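Local coordinates for protein two-domain type laccase (Metagenomes, PDB 2ZWN) that probably oxidises phenolic and related substrates at a type 1 copper and reduces dioxygen to water at a trinuclear copper cluster, as laccases do, at residues F6-E11 with P35-Q40; T58-G63 with H104-V109; G99-H104 with L122-K127; A202-G207 with I250-V255. All blocks are in the same frame, centred on the assembly; numbering follows the deposited sequence.

Contact 1 of 4, residues F6-E11 with P35-Q40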
# COMPACT_ATOMS: atom_id res chain seq x y z
N PHE A 6 20.04 6.36 29.27
CA PHE A 6 19.63 7.65 28.72
C PHE A 6 18.48 8.23 29.53
O PHE A 6 17.65 7.49 30.05
CB PHE A 6 19.18 7.48 27.26
CG PHE A 6 20.20 6.81 26.40
CD1 PHE A 6 21.44 7.39 26.20
CD2 PHE A 6 19.93 5.58 25.80
CE1 PHE A 6 22.40 6.77 25.41
CE2 PHE A 6 20.88 4.96 25.00
CZ PHE A 6 22.12 5.55 24.81
N ASP A 7 18.45 9.55 29.62
CA ASP A 7 17.36 10.27 30.27
C ASP A 7 16.61 11.04 29.19
O ASP A 7 17.21 11.81 28.45
CB ASP A 7 17.89 11.22 31.34
CG ASP A 7 18.63 10.49 32.46
OD1 ASP A 7 17.99 9.72 33.20
OD2 ASP A 7 19.86 10.70 32.61
N MET A 8 15.30 10.81 29.09
CA MET A 8 14.47 11.52 28.12
C MET A 8 13.28 12.18 28.81
O MET A 8 12.85 11.73 29.87
CB MET A 8 13.99 10.55 27.03
CG MET A 8 13.85 11.22 25.65
SD MET A 8 13.45 10.12 24.29
CE MET A 8 13.97 8.53 24.93
N THR A 9 12.79 13.27 28.23
CA THR A 9 11.57 13.91 28.72
C THR A 9 10.54 13.96 27.60
O THR A 9 10.86 13.73 26.43
CB THR A 9 11.83 15.35 29.22
OG1 THR A 9 12.25 16.17 28.13
CG2 THR A 9 12.91 15.36 30.31
N ILE A 10 9.29 14.23 27.98
CA ILE A 10 8.22 14.49 27.03
C ILE A 10 7.74 15.91 27.32
O ILE A 10 7.41 16.23 28.46
CB ILE A 10 7.05 13.50 27.18
CG1 ILE A 10 7.56 12.06 27.36
CG2 ILE A 10 6.13 13.58 25.96
CD1 ILE A 10 6.48 11.04 27.69
N GLU A 11 7.73 16.76 26.29
CA GLU A 11 7.48 18.19 26.47
C GLU A 11 6.35 18.68 25.57
O GLU A 11 6.16 18.17 24.46
CB GLU A 11 8.74 19.00 26.15
CG GLU A 11 10.01 18.55 26.89
CD GLU A 11 10.02 18.93 28.37
OE1 GLU A 11 9.22 19.79 28.79
OE2 GLU A 11 10.85 18.37 29.12
N PRO A 35 14.84 12.44 19.68
CA PRO A 35 16.28 12.21 19.61
C PRO A 35 16.64 10.87 18.97
O PRO A 35 15.91 9.88 19.14
CB PRO A 35 16.72 12.22 21.09
CG PRO A 35 15.67 12.99 21.78
CD PRO A 35 14.39 12.69 21.06
N LEU A 36 17.74 10.85 18.24
CA LEU A 36 18.31 9.60 17.74
C LEU A 36 18.88 8.79 18.90
O LEU A 36 19.71 9.29 19.66
CB LEU A 36 19.43 9.90 16.75
CG LEU A 36 20.27 8.70 16.29
CD1 LEU A 36 19.39 7.70 15.56
CD2 LEU A 36 21.42 9.19 15.43
N ILE A 37 18.45 7.54 19.02
CA ILE A 37 19.10 6.59 19.91
C ILE A 37 19.85 5.59 19.04
O ILE A 37 19.25 4.93 18.19
CB ILE A 37 18.11 5.87 20.83
CG1 ILE A 37 17.39 6.88 21.72
CG2 ILE A 37 18.83 4.84 21.70
CD1 ILE A 37 16.27 6.27 22.57
N HIS A 38 21.16 5.51 19.23
CA HIS A 38 22.03 4.70 18.40
C HIS A 38 22.86 3.82 19.32
O HIS A 38 23.65 4.32 20.12
CB HIS A 38 22.92 5.61 17.55
CG HIS A 38 23.67 4.90 16.46
ND1 HIS A 38 24.71 5.49 15.77
CD2 HIS A 38 23.52 3.66 15.93
CE1 HIS A 38 25.17 4.65 14.87
NE2 HIS A 38 24.47 3.53 14.94
N VAL A 39 22.65 2.51 19.22
CA VAL A 39 23.33 1.54 20.08
C VAL A 39 23.83 0.36 19.27
O VAL A 39 23.59 0.29 18.06
CB VAL A 39 22.40 1.04 21.21
CG1 VAL A 39 21.92 2.20 22.05
CG2 VAL A 39 21.21 0.27 20.63
N GLN A 40 24.54 -0.55 19.93
CA GLN A 40 25.08 -1.73 19.28
C GLN A 40 24.28 -2.97 19.68
O GLN A 40 23.80 -3.08 20.81
CB GLN A 40 26.56 -1.92 19.65
CG GLN A 40 27.27 -2.97 18.81
CD GLN A 40 28.77 -3.02 19.07
OE1 GLN A 40 29.22 -2.84 20.21
NE2 GLN A 40 29.55 -3.24 18.02
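P35 opens the second segment and meets M8 of strand 3-18. Its ring carbon CD lies 4.2 Å from M8 SD. The carbonyl of P35 is taken by the hydroxyl of Y103. I37 touches both F6 and M8. Its CD1 reaches the methyl CE of M8 at 4.0 Å. Its other branch, CG2, lies 3.9 Å from CE2 of the F6 ring. The M8 chain is extended up to SD and then bends, chi3 -22°, which brings CE toward I37. No hydrogen bond joins the two segments. Their axes stay 10.7 Å apart at closest approach, and the strands run nearly antiparallel, at 162°. This is face-to-face packing of two sheets in the N-terminal cupredoxin-like domain. Strand 3-18 belongs to one sheet and strand 36-40 to the other. H38 turns away from F6 and M8, and its NE2 bonds to D125 OD1. V39 points back toward the first segment. Its CG1 approaches the rim of the F6 ring near the ring plane, 4.2 Å from CE2. M307 of strand 306-308 packs against F6, M8, P35 and I37 in the same apolar layer.

Contact 2 of 4, residues T58-G63 with H104-V109. With CU (copper (II) ion), chain I; CU (copper (II) ion), chain D; C2O (Cu-O-Cu linkage), chain E.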
# COMPACT_ATOMS: atom_id res chain seq x y z
N THR A 58 3.21 6.74 27.02
CA THR A 58 4.19 5.68 27.24
C THR A 58 5.25 5.80 26.15
O THR A 58 5.15 6.66 25.28
CB THR A 58 3.55 4.28 27.13
OG1 THR A 58 2.99 4.12 25.82
CG2 THR A 58 2.45 4.08 28.20
N ILE A 59 6.26 4.94 26.19
CA ILE A 59 7.10 4.72 25.02
C ILE A 59 7.11 3.24 24.68
O ILE A 59 7.53 2.41 25.49
CB ILE A 59 8.55 5.20 25.19
CG1 ILE A 59 8.58 6.66 25.63
CG2 ILE A 59 9.32 5.01 23.86
CD1 ILE A 59 9.99 7.23 25.69
N HIS A 60 6.65 2.92 23.47
CA HIS A 60 6.83 1.60 22.89
C HIS A 60 8.04 1.61 21.96
O HIS A 60 8.24 2.55 21.19
CB HIS A 60 5.57 1.19 22.12
CG HIS A 60 5.78 0.00 21.23
ND1 HIS A 60 6.18 -1.22 21.71
CD2 HIS A 60 5.66 -0.13 19.89
CE1 HIS A 60 6.30 -2.07 20.70
NE2 HIS A 60 5.98 -1.43 19.59
N TRP A 61 8.83 0.55 22.03
CA TRP A 61 10.07 0.40 21.28
C TRP A 61 9.78 -0.59 20.15
O TRP A 61 9.78 -1.81 20.34
CB TRP A 61 11.20 -0.06 22.21
CG TRP A 61 11.22 0.76 23.46
CD1 TRP A 61 10.57 0.50 24.63
CD2 TRP A 61 11.88 2.03 23.65
NE1 TRP A 61 10.78 1.51 25.54
CE2 TRP A 61 11.59 2.46 24.96
CE3 TRP A 61 12.69 2.83 22.84
CZ2 TRP A 61 12.07 3.66 25.48
CZ3 TRP A 61 13.17 4.03 23.35
CH2 TRP A 61 12.87 4.43 24.66
N HIS A 62 9.48 -0.02 18.99
CA HIS A 62 8.93 -0.78 17.87
C HIS A 62 10.05 -1.53 17.16
O HIS A 62 10.96 -0.92 16.59
CB HIS A 62 8.21 0.15 16.90
CG HIS A 62 7.58 -0.54 15.73
ND1 HIS A 62 6.28 -0.31 15.35
CD2 HIS A 62 8.08 -1.45 14.86
CE1 HIS A 62 6.00 -1.04 14.28
NE2 HIS A 62 7.07 -1.74 13.96
N GLY A 63 9.95 -2.86 17.18
CA GLY A 63 10.98 -3.72 16.63
C GLY A 63 11.76 -4.43 17.72
O GLY A 63 12.34 -5.47 17.46
N HIS A 104 7.84 5.12 19.83
CA HIS A 104 6.72 6.05 19.81
C HIS A 104 5.80 5.83 20.98
O HIS A 104 5.80 4.76 21.60
CB HIS A 104 5.93 5.93 18.50
CG HIS A 104 5.39 4.56 18.23
ND1 HIS A 104 4.21 4.09 18.77
CD2 HIS A 104 5.84 3.57 17.41
CE1 HIS A 104 3.97 2.87 18.32
NE2 HIS A 104 4.95 2.53 17.50
N CYS A 105 4.99 6.84 21.27
CA CYS A 105 3.99 6.72 22.31
C CYS A 105 2.98 5.67 21.90
O CYS A 105 2.73 5.46 20.70
CB CYS A 105 3.29 8.05 22.58
SG CYS A 105 2.13 7.95 23.98
N HIS A 106 2.40 4.99 22.89
CA HIS A 106 1.37 4.00 22.61
C HIS A 106 0.07 4.28 23.36
O HIS A 106 -0.78 3.39 23.49
CB HIS A 106 1.87 2.58 22.91
CG HIS A 106 1.42 1.56 21.92
ND1 HIS A 106 0.11 1.15 21.81
CD2 HIS A 106 2.12 0.87 20.98
CE1 HIS A 106 0.02 0.25 20.84
NE2 HIS A 106 1.22 0.06 20.33
N VAL A 107 -0.09 5.52 23.82
CA VAL A 107 -1.34 6.01 24.39
C VAL A 107 -2.04 6.88 23.34
O VAL A 107 -1.40 7.68 22.66
CB VAL A 107 -1.10 6.87 25.65
CG1 VAL A 107 -2.42 7.41 26.19
CG2 VAL A 107 -0.37 6.08 26.72
N ASN A 108 -3.36 6.73 23.20
CA ASN A 108 -4.12 7.57 22.26
C ASN A 108 -3.40 7.67 20.91
O ASN A 108 -3.25 8.77 20.35
CB ASN A 108 -4.33 8.96 22.86
CG ASN A 108 -5.15 8.92 24.15
OD1 ASN A 108 -5.97 8.02 24.37
ND2 ASN A 108 -4.94 9.91 25.02
N VAL A 109 -2.97 6.52 20.40
CA VAL A 109 -2.03 6.43 19.27
C VAL A 109 -2.49 7.19 18.02
O VAL A 109 -1.68 7.85 17.35
CB VAL A 109 -1.78 4.95 18.88
CG1 VAL A 109 -1.01 4.83 17.58
CG2 VAL A 109 -1.04 4.24 20.01
CU CU I . 5.53 -2.34 18.02
CU CU D . 1.36 10.05 24.13
CU2 C2O E . 1.59 -1.39 18.84
CU3 C2O E . 4.99 1.05 16.11
O1 C2O E . 3.23 -0.22 17.63
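The His-X-His and His-Cys-His elements of a multicopper oxidase meet here, carrying ligands of several coppers. H60 and H104 form an antiparallel hydrogen-bonded pair, with H60 N to H104 O 2.8 Å and H104 N to H60 O 2.9 Å. The H60 ring turns an edge toward the face of H104, planes at 72°. The edge of H106 is directed at the face of H60, planes at 84°. H60 NE2 binds one copper ion at 1.9 Å, with H204 of the second subunit as its other protein ligand. H62 ND1 and H104 NE2 share one copper of the Cu-O-Cu unit with H254 of the second subunit, and H106 NE2 binds the other. H60 ND1 bonds to D73 O, and H62 has D227 of the second subunit as its outside partner. H104 ND1 gives to C105 O, 2.8 Å and close to the ring plane, which helps fix the ring's rotation. C105 SG lies anti to the backbone N, chi1 -175°, where it binds a separate copper at 2.2 Å, shared with H57 and H112, and accepts from T58 N at 3.4 Å. It also accepts from V107 N. T58 OG1 takes the N-H of H106 and bonds to G74 O. The two N-H donors probably stabilise the thiolate and tune the type 1 copper. The short backbone from C105 to H104 and H106 fits the electron route known in this family.

Contact 3 of 4, residues G99-H104 with L122-K127. With C2O (Cu-O-Cu linkage), chain E.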
# COMPACT_ATOMS: atom_id res chain seq x y z
N GLY A 99 19.05 -3.47 13.56
CA GLY A 99 18.59 -2.70 12.42
C GLY A 99 17.85 -1.42 12.72
O GLY A 99 17.93 -0.87 13.82
N THR A 100 17.12 -0.95 11.71
CA THR A 100 16.33 0.26 11.80
C THR A 100 15.06 0.02 12.59
O THR A 100 14.10 -0.55 12.08
CB THR A 100 15.94 0.77 10.40
OG1 THR A 100 17.11 0.82 9.58
CG2 THR A 100 15.29 2.16 10.47
N LEU A 101 15.07 0.44 13.86
CA LEU A 101 13.90 0.40 14.72
C LEU A 101 13.42 1.81 14.99
O LEU A 101 14.01 2.79 14.53
CB LEU A 101 14.23 -0.30 16.04
CG LEU A 101 15.07 -1.58 15.94
CD1 LEU A 101 15.23 -2.24 17.31
CD2 LEU A 101 14.47 -2.56 14.94
N TRP A 102 12.34 1.92 15.75
CA TRP A 102 11.89 3.24 16.17
C TRP A 102 11.12 3.16 17.48
O TRP A 102 10.87 2.08 18.00
CB TRP A 102 11.11 3.94 15.06
CG TRP A 102 9.80 3.34 14.64
CD1 TRP A 102 9.56 2.06 14.23
CD2 TRP A 102 8.55 4.03 14.54
NE1 TRP A 102 8.23 1.90 13.90
CE2 TRP A 102 7.59 3.10 14.08
CE3 TRP A 102 8.14 5.34 14.81
CZ2 TRP A 102 6.25 3.44 13.89
CZ3 TRP A 102 6.81 5.67 14.62
CH2 TRP A 102 5.88 4.73 14.16
N TYR A 103 10.78 4.32 18.02
CA TYR A 103 10.05 4.36 19.28
C TYR A 103 8.95 5.38 19.16
O TYR A 103 9.08 6.37 18.43
CB TYR A 103 11.00 4.64 20.46
CG TYR A 103 11.68 5.99 20.41
CD1 TYR A 103 11.08 7.11 20.97
CD2 TYR A 103 12.92 6.15 19.79
CE1 TYR A 103 11.69 8.34 20.92
CE2 TYR A 103 13.54 7.40 19.74
CZ TYR A 103 12.91 8.49 20.30
OH TYR A 103 13.50 9.74 20.26
N HIS A 104 7.84 5.12 19.83
CA HIS A 104 6.72 6.05 19.81
C HIS A 104 5.80 5.83 20.98
O HIS A 104 5.80 4.76 21.60
CB HIS A 104 5.93 5.93 18.50
CG HIS A 104 5.39 4.56 18.23
ND1 HIS A 104 4.21 4.09 18.77
CD2 HIS A 104 5.84 3.57 17.41
CE1 HIS A 104 3.97 2.87 18.32
NE2 HIS A 104 4.95 2.53 17.50
N LEU A 122 15.41 4.57 16.44
CA LEU A 122 16.26 3.72 17.28
C LEU A 122 17.08 2.83 16.34
O LEU A 122 16.54 1.92 15.72
CB LEU A 122 15.40 2.88 18.21
CG LEU A 122 16.09 1.77 19.01
CD1 LEU A 122 17.20 2.35 19.89
CD2 LEU A 122 15.05 1.02 19.85
N ILE A 123 18.37 3.13 16.22
CA ILE A 123 19.25 2.39 15.31
C ILE A 123 20.13 1.43 16.10
O ILE A 123 20.89 1.85 16.97
CB ILE A 123 20.12 3.34 14.47
CG1 ILE A 123 19.25 4.38 13.73
CG2 ILE A 123 21.00 2.55 13.49
CD1 ILE A 123 18.14 3.78 12.83
N VAL A 124 20.01 0.14 15.81
CA VAL A 124 20.81 -0.90 16.46
C VAL A 124 21.79 -1.46 15.44
O VAL A 124 21.39 -2.13 14.48
CB VAL A 124 19.92 -2.04 17.04
CG1 VAL A 124 20.77 -3.06 17.79
CG2 VAL A 124 18.86 -1.48 17.98
N ASP A 125 23.07 -1.15 15.62
CA ASP A 125 24.12 -1.62 14.71
C ASP A 125 24.35 -3.12 14.85
O ASP A 125 24.68 -3.59 15.95
CB ASP A 125 25.46 -0.93 15.02
CG ASP A 125 25.58 0.45 14.43
OD1 ASP A 125 24.61 0.98 13.85
OD2 ASP A 125 26.69 1.01 14.56
N PRO A 126 24.21 -3.88 13.76
CA PRO A 126 24.53 -5.31 13.86
C PRO A 126 26.02 -5.51 14.11
O PRO A 126 26.83 -4.71 13.65
CB PRO A 126 24.12 -5.87 12.49
CG PRO A 126 24.03 -4.72 11.58
CD PRO A 126 23.77 -3.50 12.40
N LYS A 127 26.36 -6.57 14.83
CA LYS A 127 27.77 -6.93 15.03
C LYS A 127 28.40 -7.39 13.71
O LYS A 127 29.61 -7.23 13.51
CB LYS A 127 27.91 -8.01 16.11
CG LYS A 127 27.56 -7.50 17.49
CD LYS A 127 27.89 -8.51 18.58
CE LYS A 127 27.61 -7.93 19.97
NZ LYS A 127 28.28 -8.70 21.06
CU2 C2O E . 1.59 -1.39 18.84
CU3 C2O E . 4.99 1.05 16.11
O1 C2O E . 3.23 -0.22 17.63
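L101 CG stands anti to its carbonyl carbon, chi1 -44°, and L122 CG stands anti to its backbone nitrogen, chi1 171°. L101 and L122 are on the same face of the sheet, and these torsions bring CD2 of L122 to 4.1 Å from CD1 of L101. Their CB atoms lie 4.0 Å apart. L101 CD1 reaches on to CG2 of V124 at 3.8 Å. On the other side, T100 CG2 lies alongside I123 CD1 at 4.0 Å, both side chains pointing the same way. These are two antiparallel neighbours in the second sheet of the N-terminal cupredoxin-like domain, strand 119-125 lying between strands 101-104 and 36-40. G99 N bonds to V124 O at 2.8 Å in the carbonyl plane, and V124 N returns to G99 O. L101 N meets L122 O close to the carbonyl direction, but the N-H is bent away from it. L122 N comes to L101 O from above the carbonyl plane, 55° out of it. L122 CB also meets the rim of the Y103 ring near its plane. W102 turns away from strand 119-125, and its indole reaches the copper cluster. H104 CD2 lies over one face of the indole, offset toward the rim, and W102 CZ2 is 3.5 Å from the copper held by H104.

Contact 4 of 4, residues A202-G207 with I250-V255. With CU (copper (II) ion), chain G; C2O (Cu-O-Cu linkage), chain F.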
# COMPACT_ATOMS: atom_id res chain seq x y z
N ALA A 202 4.93 7.05 -1.22
CA ALA A 202 5.61 6.36 -2.32
C ALA A 202 6.87 7.13 -2.66
O ALA A 202 6.84 8.09 -3.43
CB ALA A 202 4.68 6.24 -3.53
N MET A 203 7.99 6.73 -2.06
CA MET A 203 9.21 7.54 -2.10
C MET A 203 10.00 7.26 -3.38
O MET A 203 10.46 6.15 -3.61
CB MET A 203 10.06 7.26 -0.87
CG MET A 203 9.35 7.55 0.45
SD MET A 203 8.60 9.18 0.59
CE MET A 203 10.05 10.24 0.55
N HIS A 204 10.14 8.30 -4.20
CA HIS A 204 10.74 8.18 -5.53
C HIS A 204 11.99 9.03 -5.63
O HIS A 204 11.95 10.23 -5.40
CB HIS A 204 9.75 8.64 -6.60
CG HIS A 204 10.34 8.72 -7.96
ND1 HIS A 204 11.13 7.72 -8.49
CD2 HIS A 204 10.27 9.69 -8.91
CE1 HIS A 204 11.51 8.07 -9.71
NE2 HIS A 204 11.00 9.25 -9.99
N SER A 205 13.09 8.39 -6.01
CA SER A 205 14.36 9.08 -6.22
C SER A 205 14.64 9.31 -7.70
O SER A 205 14.83 8.36 -8.46
CB SER A 205 15.51 8.27 -5.62
OG SER A 205 15.54 6.95 -6.15
N HIS A 206 14.70 10.58 -8.11
CA HIS A 206 15.10 10.89 -9.48
C HIS A 206 16.58 10.57 -9.66
O HIS A 206 17.36 10.61 -8.70
CB HIS A 206 14.88 12.36 -9.83
CG HIS A 206 13.45 12.76 -9.98
ND1 HIS A 206 13.03 13.66 -10.94
CD2 HIS A 206 12.34 12.38 -9.31
CE1 HIS A 206 11.73 13.82 -10.84
NE2 HIS A 206 11.28 13.05 -9.87
N GLY A 207 16.96 10.26 -10.90
CA GLY A 207 18.36 10.09 -11.27
C GLY A 207 19.07 8.84 -10.78
O GLY A 207 20.24 8.62 -11.12
N ILE A 250 15.51 15.61 -7.66
CA ILE A 250 14.44 15.69 -6.67
C ILE A 250 14.11 14.28 -6.16
O ILE A 250 14.33 13.28 -6.85
CB ILE A 250 13.20 16.44 -7.24
CG1 ILE A 250 12.25 16.88 -6.13
CG2 ILE A 250 12.49 15.61 -8.30
CD1 ILE A 250 11.15 17.83 -6.61
N PHE A 251 13.63 14.21 -4.92
CA PHE A 251 13.47 12.95 -4.20
C PHE A 251 12.24 13.20 -3.33
O PHE A 251 12.28 14.03 -2.44
CB PHE A 251 14.74 12.72 -3.36
CG PHE A 251 14.83 11.38 -2.67
CD1 PHE A 251 15.98 11.07 -1.96
CD2 PHE A 251 13.82 10.42 -2.74
CE1 PHE A 251 16.11 9.87 -1.30
CE2 PHE A 251 13.97 9.20 -2.08
CZ PHE A 251 15.11 8.93 -1.37
N HIS A 252 11.14 12.51 -3.62
CA HIS A 252 9.87 12.91 -3.03
C HIS A 252 8.82 11.81 -2.97
O HIS A 252 8.92 10.79 -3.64
CB HIS A 252 9.29 14.09 -3.82
CG HIS A 252 8.94 13.73 -5.23
ND1 HIS A 252 7.66 13.39 -5.61
CD2 HIS A 252 9.71 13.64 -6.34
CE1 HIS A 252 7.65 13.11 -6.90
NE2 HIS A 252 8.88 13.25 -7.37
N ASP A 253 7.81 12.06 -2.14
CA ASP A 253 6.60 11.24 -2.10
C ASP A 253 5.86 11.44 -3.41
O ASP A 253 5.56 12.58 -3.81
CB ASP A 253 5.75 11.68 -0.90
CG ASP A 253 4.56 10.76 -0.62
OD1 ASP A 253 4.25 9.85 -1.42
OD2 ASP A 253 3.92 10.99 0.44
N HIS A 254 5.56 10.34 -4.09
CA HIS A 254 4.93 10.37 -5.41
C HIS A 254 3.40 10.28 -5.32
O HIS A 254 2.72 10.31 -6.36
CB HIS A 254 5.47 9.21 -6.26
CG HIS A 254 5.45 9.47 -7.74
ND1 HIS A 254 4.28 9.65 -8.45
CD2 HIS A 254 6.45 9.53 -8.64
CE1 HIS A 254 4.57 9.83 -9.73
NE2 HIS A 254 5.88 9.77 -9.87
N VAL A 255 2.86 10.17 -4.11
CA VAL A 255 1.41 10.22 -3.95
C VAL A 255 0.97 11.66 -4.24
O VAL A 255 1.34 12.58 -3.51
CB VAL A 255 0.95 9.78 -2.55
CG1 VAL A 255 -0.56 10.00 -2.40
CG2 VAL A 255 1.32 8.32 -2.30
CU CU G . 10.88 10.36 -11.46
CU2 C2O F . 7.03 9.88 -11.70
CU3 C2O F . 9.37 13.51 -9.30
O1 C2O F . 8.24 11.81 -10.49
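H206 and H252 bind one copper of a Cu-O-Cu unit, each through NE2 at 2.0 Å. H254 NE2 binds its other copper, and H204 NE2 holds a separate copper ion. These are the His-X-His pairs of the second cupredoxin-like domain, at and just past the ends of antiparallel strands 201-205 and 248-253. H60, H62, H104 and H106 of the third subunit complete the site. H204 sends an edge toward the face of H252, with planes at 79°. The separate copper ion lies over one face of the H206 ring, offset toward the rim. H204 ND1 bonds to D227 O, and the other nitrogen of H206 has D73 of the third subunit as its partner. Behind the ligands, H204 N gives to H252 O at 2.8 Å, and H252 N returns to H204 O. H206 N bonds to I250 O, and H254 N to A202 O at 2.7 Å. H252 ND1 gives to D253 O, which limits the turning of its ring. On the far face of the sheet, S205 CB sits over the F251 ring, 4.1 Å from its centroid. D253 CG is anti to the backbone N, chi1 -171°, which swings the carboxylate toward A202. OD2 bonds to H201 and H258. OD1 closes an Asx turn with V255 N at 3.0 Å and takes A202 N at 2.9 Å, the two donors arriving from opposite faces of the carboxylate.

In the fold
Contacts 1, 2 and 3 lie together in the N-terminal cupredoxin-like domain and reach one sheet. Contacts 2 and 3 share H104, and H62 N bonds to W102 O at 2.7 Å. I37 CG2 of contact 1 packs on L122 CD1 of contact 3 at 3.5 Å. I37 CD1 of contact 1 packs on W61 CZ3 of contact 2 at 3.9 Å. Contact 4 sits in the second domain, with its centre 28 Å from that of contact 2 and the nearest atoms about 17 Å apart. The two half-sites therefore do not meet within one chain. Contact 2 joins a contact 4 of the second subunit, and contact 4 joins a contact 2 of the third, so copper clusters form at subunit interfaces of the trimer.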